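Local structure of hydrogenase 3 maturation protease (Escherichia coli, 2E85) at residues 67-72 with 152-157; 87-90 with 96-99; 76-81 with 146-151. The protein cleaves a 32-residue peptide from the C-terminus of the precursor of HycE, the large subunit of hydrogenase 3, as an endopeptidase that matures the enzyme. The protein carries 1 engineered substitution. One frame throughout, in Å; residues are numbered along the deposited sequence.

Contact 1: residues 67-72 with 152-157; sequences TDMGLN and AQLAVE
Met-69 and Leu-154 meet along the flank of the methionine chain, and this is the tight part of the contact. Three successive atoms of Met-69 take part. CB lies 3.9 Å from CD2 of Leu-154, CG is 3.8 Å from its CD1, and SD comes to 3.9 Å from its CG, so the branched end of the leucine is pressed against the middle of the thioether chain. The bend at chi3 (-68°) then turns CE of Met-69 off this flank. A flexible, unbranched methionine suits the place because it can present a smooth apolar side to a branched partner. Leu-154 in turn spreads its two methyls along that side, although its chi1 of -146° stands well off a staggered value.

The looser side is at Leu-71, which reaches the same leucine with one methyl alone, CD1 at 4.1 Å from Leu-154 CD2, the two side chains running past each other in opposite senses. Gly-70 and Asn-72, on either side of Leu-71 in sequence, are exposed. An alanine in place of Leu-154 would probably open a gap beside the Met-69 chain and leave Leu-71 without its partner on the C-terminal tail.

The loop itself is shaped by polar bonds: Asp-68 OD1 accepts from Gly-70 N at 3.2 Å in an Asx turn, and the positive phi of Gly-70 suits glycine. Gln-117 completes this by accepting from the backbone N atoms of Met-69 and Leu-71. No hydrogen bond or charge pair spans the two segments, so here the tail meets the loop through apolar contact alone, while backbone hydrogen bonds of Ala-152 and Leu-154 to Ile-78 fix the tail nearby.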
ATOM      1  N   THR B  67     -13.981  -5.701 -10.720  1.00 10.80           N
ATOM      2  CA  THR B  67     -12.832  -5.091 -11.373  1.00 12.83           C
ATOM      3  C   THR B  67     -13.179  -4.913 -12.856  1.00 11.28           C
ATOM      4  O   THR B  67     -13.580  -5.869 -13.481  1.00 10.22           O
ATOM      5  CB  THR B  67     -11.622  -6.075 -11.309  1.00 13.68           C
ATOM      6  OG1 THR B  67     -11.256  -6.337  -9.939  1.00 19.39           O
ATOM      7  CG2 THR B  67     -10.435  -5.575 -12.067  1.00 17.79           C
ATOM      8  N   ASP B  68     -12.997  -3.713 -13.417  1.00 11.11           N
ATOM      9  CA  ASP B  68     -13.253  -3.554 -14.857  1.00 11.30           C
ATOM     10  C   ASP B  68     -12.090  -4.211 -15.615  1.00 10.32           C
ATOM     11  O   ASP B  68     -10.915  -3.841 -15.417  1.00 12.79           O
ATOM     12  CB  ASP B  68     -13.445  -2.082 -15.258  1.00 10.89           C
ATOM     13  CG  ASP B  68     -13.725  -1.904 -16.770  1.00 14.00           C
ATOM     14  OD1 ASP B  68     -14.294  -2.813 -17.416  1.00 11.03           O
ATOM     15  OD2 ASP B  68     -13.380  -0.821 -17.310  1.00 19.10           O
ATOM     16  N   MET B  69     -12.427  -5.175 -16.457  1.00  9.27           N
ATOM     17  CA  MET B  69     -11.454  -5.962 -17.217  1.00  8.18           C
ATOM     18  C   MET B  69     -11.755  -5.873 -18.707  1.00  9.63           C
ATOM     19  O   MET B  69     -11.103  -6.549 -19.521  1.00 11.05           O
ATOM     20  CB  MET B  69     -11.459  -7.438 -16.758  1.00  8.83           C
ATOM     21  CG  MET B  69     -11.012  -7.711 -15.267  1.00  9.82           C
ATOM     22  SD  MET B  69     -11.292  -9.413 -14.674  1.00  3.38           S
ATOM     23  CE  MET B  69     -13.118  -9.446 -14.619  1.00  8.24           C
ATOM     24  N   GLY B  70     -12.761  -5.071 -19.043  1.00 10.44           N
ATOM     25  CA  GLY B  70     -13.215  -4.899 -20.435  1.00 10.99           C
ATOM     26  C   GLY B  70     -14.010  -6.064 -20.992  1.00 11.62           C
ATOM     27  O   GLY B  70     -14.114  -6.224 -22.212  1.00 13.37           O
ATOM     28  N   LEU B  71     -14.603  -6.867 -20.113  1.00 11.96           N
ATOM     29  CA  LEU B  71     -15.372  -8.062 -20.476  1.00 11.28           C
ATOM     30  C   LEU B  71     -16.887  -7.849 -20.384  1.00 12.56           C
ATOM     31  O   LEU B  71     -17.332  -6.768 -19.974  1.00 11.98           O
ATOM     32  CB  LEU B  71     -14.947  -9.244 -19.570  1.00 12.79           C
ATOM     33  CG  LEU B  71     -13.494  -9.734 -19.708  1.00 11.55           C
ATOM     34  CD1 LEU B  71     -13.175 -10.944 -18.812  1.00 14.93           C
ATOM     35  CD2 LEU B  71     -13.206 -10.058 -21.142  1.00 13.82           C
ATOM     36  N   ASN B  72     -17.684  -8.863 -20.761  1.00 11.68           N
ATOM     37  CA  ASN B  72     -19.122  -8.761 -20.473  1.00 12.54           C
ATOM     38  C   ASN B  72     -19.399  -8.772 -18.984  1.00 11.18           C
ATOM     39  O   ASN B  72     -18.678  -9.417 -18.247  1.00 11.51           O
ATOM     40  CB  ASN B  72     -19.892  -9.887 -21.114  1.00 11.83           C
ATOM     41  CG  ASN B  72     -19.826  -9.823 -22.626  1.00 17.06           C
ATOM     42  OD1 ASN B  72     -19.409  -8.802 -23.196  1.00 19.17           O
ATOM     43  ND2 ASN B  72     -20.242 -10.892 -23.279  1.00 22.40           N
ATOM     44  N   ALA B 152     -10.872 -19.137 -15.610  1.00 13.20           N
ATOM     45  CA  ALA B 152      -9.884 -18.766 -16.641  1.00 13.49           C
ATOM     46  C   ALA B 152      -9.036 -17.579 -16.222  1.00 13.07           C
ATOM     47  O   ALA B 152      -9.500 -16.705 -15.489  1.00 12.99           O
ATOM     48  CB  ALA B 152     -10.557 -18.437 -17.941  1.00 12.82           C
ATOM     49  N   GLN B 153      -7.801 -17.551 -16.715  1.00 13.97           N
ATOM     50  CA  GLN B 153      -6.919 -16.402 -16.565  1.00 15.22           C
ATOM     51  C   GLN B 153      -7.395 -15.273 -17.460  1.00 14.80           C
ATOM     52  O   GLN B 153      -7.762 -15.548 -18.607  1.00 15.09           O
ATOM     53  CB  GLN B 153      -5.513 -16.823 -16.986  1.00 15.92           C
ATOM     54  CG  GLN B 153      -4.454 -15.796 -16.665  1.00 22.25           C
ATOM     55  CD  GLN B 153      -4.122 -15.771 -15.200  1.00 29.44           C
ATOM     56  OE1 GLN B 153      -4.420 -14.799 -14.511  1.00 33.61           O
ATOM     57  NE2 GLN B 153      -3.528 -16.861 -14.694  1.00 31.82           N
ATOM     58  N   LEU B 154      -7.415 -14.029 -16.951  1.00 14.54           N
ATOM     59  CA  LEU B 154      -7.652 -12.848 -17.776  1.00 14.69           C
ATOM     60  C   LEU B 154      -6.568 -12.780 -18.830  1.00 15.05           C
ATOM     61  O   LEU B 154      -5.385 -12.897 -18.515  1.00 13.46           O
ATOM     62  CB  LEU B 154      -7.587 -11.533 -16.967  1.00 14.18           C
ATOM     63  CG  LEU B 154      -8.418 -10.255 -17.204  1.00 16.09           C
ATOM     64  CD1 LEU B 154      -7.707  -9.004 -16.754  1.00 13.13           C
ATOM     65  CD2 LEU B 154      -9.164 -10.029 -18.555  1.00 11.74           C
ATOM     66  N   ALA B 155      -6.988 -12.613 -20.081  1.00 17.28           N
ATOM     67  CA  ALA B 155      -6.052 -12.370 -21.171  1.00 20.62           C
ATOM     68  C   ALA B 155      -5.747 -10.898 -21.344  1.00 23.31           C
ATOM     69  O   ALA B 155      -6.590 -10.141 -21.823  1.00 25.34           O
ATOM     70  CB  ALA B 155      -6.600 -12.965 -22.468  1.00 20.70           C
ATOM     71  N   VAL B 156      -4.547 -10.487 -20.940  1.00 26.15           N
ATOM     72  CA  VAL B 156      -4.066  -9.115 -21.171  1.00 28.66           C
ATOM     73  C   VAL B 156      -2.737  -9.150 -21.921  1.00 30.17           C
ATOM     74  O   VAL B 156      -1.767  -9.777 -21.473  1.00 30.93           O
ATOM     75  CB  VAL B 156      -3.893  -8.280 -19.867  1.00 29.10           C
ATOM     76  CG1 VAL B 156      -3.876  -6.776 -20.190  1.00 28.57           C
ATOM     77  CG2 VAL B 156      -4.991  -8.562 -18.889  1.00 27.56           C
ATOM     78  N   GLU B 157      -2.697  -8.435 -23.042  1.00 32.25           N
ATOM     79  CA  GLU B 157      -1.576  -8.502 -23.977  1.00 33.67           C
ATOM     80  C   GLU B 157      -0.763  -7.207 -24.006  1.00 34.67           C
ATOM     81  O   GLU B 157      -0.136  -6.916 -22.965  1.00 14.79           O
ATOM     82  CB  GLU B 157      -2.088  -8.842 -25.365  1.00 34.28           C
TER

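Contact 2: residues 87-90 with 96-99; sequences MFMM and PLNY
Met-89 offers its peptide carbonyl, the flat group central to this contact, to the backbone N of Leu-97. The bond is 2.8 Å long and nearly straight at hydrogen (175°), with the donor tilted 26° from the carbonyl plane. Water 1 also grips Met-89 O, at 2.8 Å, and passes the link on by accepting from Asn-98 N. One carbonyl thus serves two consecutive N-H groups, directly and through water. The ring of Pro-96 is met on its CA-CB side by Met-90, which crosses it at a slant, its CE 3.8 Å from Pro-96 CB. Met-90 starts out away from Pro-96, and bends at chi2 (-74°) and chi3 bring the thioether end back against the CA and CB of Pro-96.

Apolar side chains flank the bond on the Leu-97 side too. Met-89 CE lies 3.5 Å from Leu-97 CD2, the two chains running side by side in the same direction. Both also touch Ile-84 and Phe-113, so a long methionine and a branched leucine suit a place where helix 81-86 and strand 111-116 come together. Val-51 and Ile-50 of the second subunit pack on Met-90 and Pro-96, respectively.

Proline is at home at the start of a helix, where its missing N-H need not cost a helical bond, and its carbonyl accepts from Tyr-99 N at 3.1 Å. A Schellman motif at Phe-88, with positive phi, ends helix 81-86 and starts the run toward Met-90. A single beta bridge between Met-90 and Pro-96 pinches shut the connection between helices 81-86 and 97-108. The enclosed loop carries His-93, a nickel ligand by similarity, whose side chain is about 8 Å from that of Met-90, consistent with a metal-site loop of this peptidase family.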
ATOM      1  N   MET B  87      -1.106  -3.556 -15.847  1.00 18.61           N
ATOM      2  CA  MET B  87      -2.365  -2.895 -16.060  1.00 18.36           C
ATOM      3  C   MET B  87      -2.480  -1.577 -15.244  1.00 16.47           C
ATOM      4  O   MET B  87      -3.400  -0.815 -15.464  1.00 16.77           O
ATOM      5  CB  MET B  87      -3.530  -3.812 -15.662  1.00 18.31           C
ATOM      6  CG  MET B  87      -3.762  -5.107 -16.491  1.00 21.54           C
ATOM      7  SD  MET B  87      -5.098  -6.109 -15.713  1.00 20.79           S
ATOM      8  CE  MET B  87      -6.505  -5.103 -16.149  1.00 26.89           C
ATOM      9  N   PHE B  88      -1.555  -1.350 -14.320  1.00 15.76           N
ATOM     10  CA  PHE B  88      -1.630  -0.241 -13.323  1.00 15.68           C
ATOM     11  C   PHE B  88      -2.955  -0.246 -12.564  1.00 15.04           C
ATOM     12  O   PHE B  88      -3.573   0.809 -12.332  1.00 14.86           O
ATOM     13  CB  PHE B  88      -1.356   1.137 -13.962  1.00 16.84           C
ATOM     14  CG  PHE B  88       0.040   1.285 -14.500  1.00 18.92           C
ATOM     15  CD1 PHE B  88       1.069   1.789 -13.693  1.00 20.79           C
ATOM     16  CD2 PHE B  88       0.336   0.906 -15.812  1.00 21.31           C
ATOM     17  CE1 PHE B  88       2.377   1.922 -14.195  1.00 19.67           C
ATOM     18  CE2 PHE B  88       1.637   1.025 -16.321  1.00 21.66           C
ATOM     19  CZ  PHE B  88       2.659   1.531 -15.510  1.00 21.79           C
ATOM     20  N   MET B  89      -3.390  -1.433 -12.150  1.00 13.65           N
ATOM     21  CA  MET B  89      -4.555  -1.528 -11.257  1.00 13.15           C
ATOM     22  C   MET B  89      -4.216  -0.814  -9.937  1.00 13.03           C
ATOM     23  O   MET B  89      -3.149  -1.054  -9.350  1.00 12.43           O
ATOM     24  CB  MET B  89      -4.928  -2.986 -10.985  1.00 13.49           C
ATOM     25  CG  MET B  89      -5.459  -3.737 -12.196  1.00 14.66           C
ATOM     26  SD  MET B  89      -6.095  -5.418 -11.866  1.00 13.21           S
ATOM     27  CE  MET B  89      -6.821  -5.183 -10.342  1.00  6.27           C
ATOM     28  N   MET B  90      -5.126   0.055  -9.502  1.00 13.28           N
ATOM     29  CA  MET B  90      -4.945   0.869  -8.280  1.00 13.56           C
ATOM     30  C   MET B  90      -5.979   0.585  -7.193  1.00 12.83           C
ATOM     31  O   MET B  90      -7.118   0.210  -7.459  1.00 13.68           O
ATOM     32  CB  MET B  90      -4.989   2.371  -8.627  1.00 14.18           C
ATOM     33  CG  MET B  90      -4.092   2.830  -9.770  1.00 17.01           C
ATOM     34  SD  MET B  90      -2.340   2.864  -9.270  1.00 16.44           S
ATOM     35  CE  MET B  90      -1.632   1.665 -10.304  1.00 20.14           C
ATOM     36  N   PRO B  96      -0.539   1.246  -6.106  1.00 13.60           N
ATOM     37  CA  PRO B  96      -0.586   0.175  -7.114  1.00 14.21           C
ATOM     38  C   PRO B  96      -0.866  -1.192  -6.481  1.00 13.73           C
ATOM     39  O   PRO B  96      -0.208  -1.612  -5.533  1.00 12.48           O
ATOM     40  CB  PRO B  96       0.801   0.222  -7.769  1.00 14.63           C
ATOM     41  CG  PRO B  96       1.648   1.037  -6.864  1.00 14.97           C
ATOM     42  CD  PRO B  96       0.773   1.905  -6.040  1.00 14.95           C
ATOM     43  N   LEU B  97      -1.878  -1.875  -6.991  1.00 13.97           N
ATOM     44  CA  LEU B  97      -2.298  -3.117  -6.354  1.00 14.72           C
ATOM     45  C   LEU B  97      -1.202  -4.192  -6.335  1.00 14.95           C
ATOM     46  O   LEU B  97      -1.158  -5.008  -5.411  1.00 15.22           O
ATOM     47  CB  LEU B  97      -3.569  -3.656  -7.014  1.00 14.20           C
ATOM     48  CG  LEU B  97      -4.195  -4.884  -6.360  1.00 16.44           C
ATOM     49  CD1 LEU B  97      -4.569  -4.655  -4.909  1.00 16.38           C
ATOM     50  CD2 LEU B  97      -5.389  -5.346  -7.149  1.00 17.24           C
ATOM     51  N   ASN B  98      -0.327  -4.198  -7.340  1.00 15.56           N
ATOM     52  CA  ASN B  98       0.724  -5.210  -7.417  1.00 17.24           C
ATOM     53  C   ASN B  98       1.644  -5.151  -6.204  1.00 18.27           C
ATOM     54  O   ASN B  98       2.177  -6.177  -5.789  1.00 18.38           O
ATOM     55  CB  ASN B  98       1.504  -5.124  -8.722  1.00 17.12           C
ATOM     56  CG  ASN B  98       2.568  -4.054  -8.698  1.00 17.84           C
ATOM     57  OD1 ASN B  98       2.279  -2.862  -8.791  1.00 17.59           O
ATOM     58  ND2 ASN B  98       3.818  -4.480  -8.552  1.00 18.33           N
ATOM     59  N   TYR B  99       1.799  -3.959  -5.622  1.00 18.98           N
ATOM     60  CA  TYR B  99       2.628  -3.807  -4.415  1.00 19.54           C
ATOM     61  C   TYR B  99       2.106  -4.695  -3.291  1.00 19.06           C
ATOM     62  O   TYR B  99       2.857  -5.470  -2.703  1.00 19.46           O
ATOM     63  CB  TYR B  99       2.755  -2.329  -3.985  1.00 19.93           C
ATOM     64  CG  TYR B  99       4.036  -1.687  -4.485  1.00 20.29           C
ATOM     65  CD1 TYR B  99       4.484  -1.920  -5.779  1.00 21.84           C
ATOM     66  CD2 TYR B  99       4.819  -0.883  -3.649  1.00 19.97           C
ATOM     67  CE1 TYR B  99       5.670  -1.358  -6.253  1.00 22.82           C
ATOM     68  CE2 TYR B  99       6.022  -0.323  -4.114  1.00 18.60           C
ATOM     69  CZ  TYR B  99       6.433  -0.559  -5.414  1.00 18.83           C
ATOM     70  OH  TYR B  99       7.603  -0.026  -5.906  1.00 22.93           O
TER
HETATM   71  O   HOH W   1      -0.859  -2.605  -9.916  1.00 13.63           O

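Contact 3: residues 76-81 with 146-151; sequences IRIIDP and EGNGGF
Ile-76 reaches the ring of Phe-151 with both its branches, and can be followed outward from the strand. CB already lies 4.0 Å from Phe-151 CD1. With CG1 opposite the carbonyl carbon (chi1 -67°), the other branch, CG2, lies opposite the backbone N and comes down over one ring face. It sits 3.8 Å from the ring centroid and 24° off the normal, a CH-pi contact displaced toward the rim, where Ile-76 CG2 is 3.5 Å from Phe-151 CD1. The longer branch runs out through CG1, standing farther from the ring, to Ile-76 CD1 at the tip, 3.8 Å from Phe-151 CE1. A beta-branched residue suits a strand that must lay a methyl across an aromatic face.

Two residues on, Ile-78 crosses Asn-148 obliquely: its CG1 is 3.8 Å from Asn-148 CB, and its CG2 is the same distance from Asn-148 ND2. CB, CG and ND2 of the asparagine thus pack against the isoleucine. The modelled position of Ile-78 CD1 beside Phe-151 is doubtful.

The 146-151 segment presents these groups through two overlapping tight turns, type II' from Glu-146 to Gly-149 and type I' from Asn-148 to Phe-151. Gly-147, Gly-149 and Gly-150 all take positive phi, which favours glycine at these positions and helps account for the glycine-rich sequence. Arg-77 points away from the turns, and its NH1 donates to Ile-76 O at 3.0 Å.

Strand 76-78 forms one edge of the sheet within this chain, next to strand 111-116. Ile-76 and Phe-151 both touch Leu-114 of that neighbour and Thr-137 of helix 129-141, whose Arg-141 makes a cation-pi contact with Phe-151, so the glycine-rich turns are tied to both sheet and helix.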
ATOM      1  N   ILE B  76     -15.921 -13.764 -14.906  1.00  7.94           N
ATOM      2  CA  ILE B  76     -15.034 -13.992 -13.760  1.00  7.40           C
ATOM      3  C   ILE B  76     -13.678 -14.404 -14.323  1.00  8.08           C
ATOM      4  O   ILE B  76     -13.629 -15.315 -15.161  1.00  7.79           O
ATOM      5  CB  ILE B  76     -15.542 -15.201 -12.919  1.00  8.98           C
ATOM      6  CG1 ILE B  76     -16.872 -14.851 -12.267  1.00  8.59           C
ATOM      7  CG2 ILE B  76     -14.580 -15.546 -11.763  1.00  8.49           C
ATOM      8  CD1 ILE B  76     -17.708 -16.052 -11.817  1.00 14.79           C
ATOM      9  N   ARG B  77     -12.582 -13.770 -13.867  1.00  6.88           N
ATOM     10  CA  ARG B  77     -11.238 -14.194 -14.301  1.00  7.35           C
ATOM     11  C   ARG B  77     -10.253 -14.094 -13.170  1.00  8.10           C
ATOM     12  O   ARG B  77     -10.416 -13.274 -12.281  1.00  7.55           O
ATOM     13  CB  ARG B  77     -10.688 -13.341 -15.446  1.00  7.17           C
ATOM     14  CG  ARG B  77     -11.527 -13.278 -16.722  1.00  9.23           C
ATOM     15  CD  ARG B  77     -11.376 -14.538 -17.554  1.00 10.94           C
ATOM     16  NE  ARG B  77     -12.044 -14.393 -18.850  1.00 12.01           N
ATOM     17  CZ  ARG B  77     -13.357 -14.537 -19.067  1.00 13.28           C
ATOM     18  NH1 ARG B  77     -14.210 -14.802 -18.085  1.00 10.59           N
ATOM     19  NH2 ARG B  77     -13.824 -14.400 -20.305  1.00 14.51           N
ATOM     20  N   ILE B  78      -9.231 -14.958 -13.201  1.00  7.49           N
ATOM     21  CA  ILE B  78      -8.089 -14.802 -12.343  1.00  9.72           C
ATOM     22  C   ILE B  78      -7.090 -13.897 -13.042  1.00 10.03           C
ATOM     23  O   ILE B  78      -6.759 -14.123 -14.221  1.00 11.37           O
ATOM     24  CB  ILE B  78      -7.382 -16.137 -12.101  1.00  9.73           C
ATOM     25  CG1 ILE B  78      -8.367 -17.228 -11.592  1.00 11.22           C
ATOM     26  CG2 ILE B  78      -6.125 -15.915 -11.248  1.00 12.92           C
ATOM     27  CD1 ILE B  78      -9.006 -17.916 -12.701  1.00 14.79           C
ATOM     28  N   ILE B  79      -6.618 -12.888 -12.320  1.00  8.90           N
ATOM     29  CA  ILE B  79      -5.646 -11.946 -12.875  1.00 10.70           C
ATOM     30  C   ILE B  79      -4.253 -12.240 -12.346  1.00 11.00           C
ATOM     31  O   ILE B  79      -3.991 -12.211 -11.126  1.00 10.94           O
ATOM     32  CB  ILE B  79      -5.970 -10.490 -12.609  1.00 11.71           C
ATOM     33  CG1 ILE B  79      -7.439 -10.203 -12.902  1.00 10.65           C
ATOM     34  CG2 ILE B  79      -5.012  -9.591 -13.436  1.00 11.51           C
ATOM     35  CD1 ILE B  79      -8.118 -10.896 -14.047  1.00 14.79           C
ATOM     36  N   ASP B  80      -3.361 -12.578 -13.266  1.00 13.99           N
ATOM     37  CA  ASP B  80      -1.979 -12.877 -12.920  1.00 15.89           C
ATOM     38  C   ASP B  80      -1.308 -11.649 -12.288  1.00 16.53           C
ATOM     39  O   ASP B  80      -1.497 -10.520 -12.766  1.00 14.69           O
ATOM     40  CB  ASP B  80      -1.246 -13.300 -14.194  1.00 16.63           C
ATOM     41  CG  ASP B  80       0.178 -13.756 -13.942  1.00 21.73           C
ATOM     42  OD1 ASP B  80       1.053 -12.916 -13.646  1.00 25.38           O
ATOM     43  OD2 ASP B  80       0.433 -14.978 -14.078  1.00 27.17           O
ATOM     44  N   PRO B  81      -0.525 -11.851 -11.207  1.00 18.49           N
ATOM     45  CA  PRO B  81       0.079 -10.698 -10.540  1.00 20.40           C
ATOM     46  C   PRO B  81       0.948  -9.815 -11.444  1.00 21.48           C
ATOM     47  O   PRO B  81       1.042  -8.595 -11.217  1.00 22.43           O
ATOM     48  CB  PRO B  81       0.889 -11.344  -9.413  1.00 20.77           C
ATOM     49  CG  PRO B  81       0.169 -12.578  -9.126  1.00 20.17           C
ATOM     50  CD  PRO B  81      -0.160 -13.092 -10.509  1.00 19.00           C
ATOM     51  N   GLU B 146      -9.570 -25.745  -5.490  1.00 15.86           N
ATOM     52  CA  GLU B 146      -8.221 -26.210  -5.782  1.00 17.89           C
ATOM     53  C   GLU B 146      -7.720 -25.396  -6.937  1.00 17.17           C
ATOM     54  O   GLU B 146      -8.497 -25.058  -7.845  1.00 16.75           O
ATOM     55  CB  GLU B 146      -8.212 -27.703  -6.155  1.00 18.76           C
ATOM     56  CG  GLU B 146      -8.768 -28.660  -5.063  1.00 23.76           C
ATOM     57  CD  GLU B 146      -7.872 -28.814  -3.829  1.00 30.41           C
ATOM     58  OE1 GLU B 146      -7.133 -27.870  -3.460  1.00 34.03           O
ATOM     59  OE2 GLU B 146      -7.920 -29.905  -3.209  1.00 33.44           O
ATOM     60  N   GLY B 147      -6.432 -25.066  -6.899  1.00 18.02           N
ATOM     61  CA  GLY B 147      -5.815 -24.259  -7.944  1.00 17.58           C
ATOM     62  C   GLY B 147      -6.446 -22.889  -8.085  1.00 17.49           C
ATOM     63  O   GLY B 147      -6.483 -22.121  -7.121  1.00 16.95           O
ATOM     64  N   ASN B 148      -6.934 -22.592  -9.293  1.00 17.19           N
ATOM     65  CA  ASN B 148      -7.665 -21.366  -9.581  1.00 17.80           C
ATOM     66  C   ASN B 148      -9.175 -21.526  -9.595  1.00 17.27           C
ATOM     67  O   ASN B 148      -9.894 -20.729 -10.223  1.00 16.88           O
ATOM     68  CB  ASN B 148      -7.175 -20.759 -10.882  1.00 18.21           C
ATOM     69  CG  ASN B 148      -5.897 -19.987 -10.691  1.00 20.78           C
ATOM     70  OD1 ASN B 148      -5.467 -19.749  -9.559  1.00 24.27           O
ATOM     71  ND2 ASN B 148      -5.276 -19.589 -11.791  1.00 25.27           N
ATOM     72  N   GLY B 149      -9.638 -22.583  -8.923  1.00 16.92           N
ATOM     73  CA  GLY B 149     -11.053 -22.873  -8.752  1.00 16.18           C
ATOM     74  C   GLY B 149     -11.777 -23.171 -10.051  1.00 16.02           C
ATOM     75  O   GLY B 149     -12.997 -23.121 -10.089  1.00 15.99           O
ATOM     76  N   GLY B 150     -11.013 -23.480 -11.103  1.00 15.42           N
ATOM     77  CA  GLY B 150     -11.546 -23.759 -12.429  1.00 15.12           C
ATOM     78  C   GLY B 150     -11.849 -22.525 -13.276  1.00 14.42           C
ATOM     79  O   GLY B 150     -12.442 -22.633 -14.344  1.00 14.18           O
ATOM     80  N   PHE B 151     -11.460 -21.355 -12.789  1.00 13.98           N
ATOM     81  CA  PHE B 151     -11.667 -20.122 -13.546  1.00 13.75           C
ATOM     82  C   PHE B 151     -10.529 -19.827 -14.523  1.00 13.92           C
ATOM     83  O   PHE B 151      -9.359 -20.212 -14.295  1.00 13.92           O
ATOM     84  CB  PHE B 151     -11.890 -18.938 -12.599  1.00 13.34           C
ATOM     85  CG  PHE B 151     -13.132 -19.074 -11.762  1.00 11.30           C
ATOM     86  CD1 PHE B 151     -14.388 -18.978 -12.342  1.00 11.61           C
ATOM     87  CD2 PHE B 151     -13.027 -19.382 -10.402  1.00 13.42           C
ATOM     88  CE1 PHE B 151     -15.557 -19.116 -11.558  1.00 11.77           C
ATOM     89  CE2 PHE B 151     -14.163 -19.518  -9.606  1.00 12.34           C
ATOM     90  CZ  PHE B 151     -15.433 -19.400 -10.180  1.00 11.08           C
TER

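Contacts 1 and 3 hold successive parts of the C-terminal tail, their centres 11 Å apart, and strand 76-78 joins them: Ile-78 N and O probably bond to Ala-152 O at 2.9 Å and Leu-154 N at 2.8 Å. Contact 2, nested along the chain inside the loops closed by both others, meets contact 1 where Met-87 SD packs 4.0 Å from Leu-154 CD1 and where Thr-67 CG2 touches Met-89 CE. It also approaches the metal site more closely: the Leu-97 side chain is about 6 Å from that of Asp-65, a calcium ligand here and a nickel ligand by similarity, against about 9 Å for Met-69 and 11 Å for Ile-76.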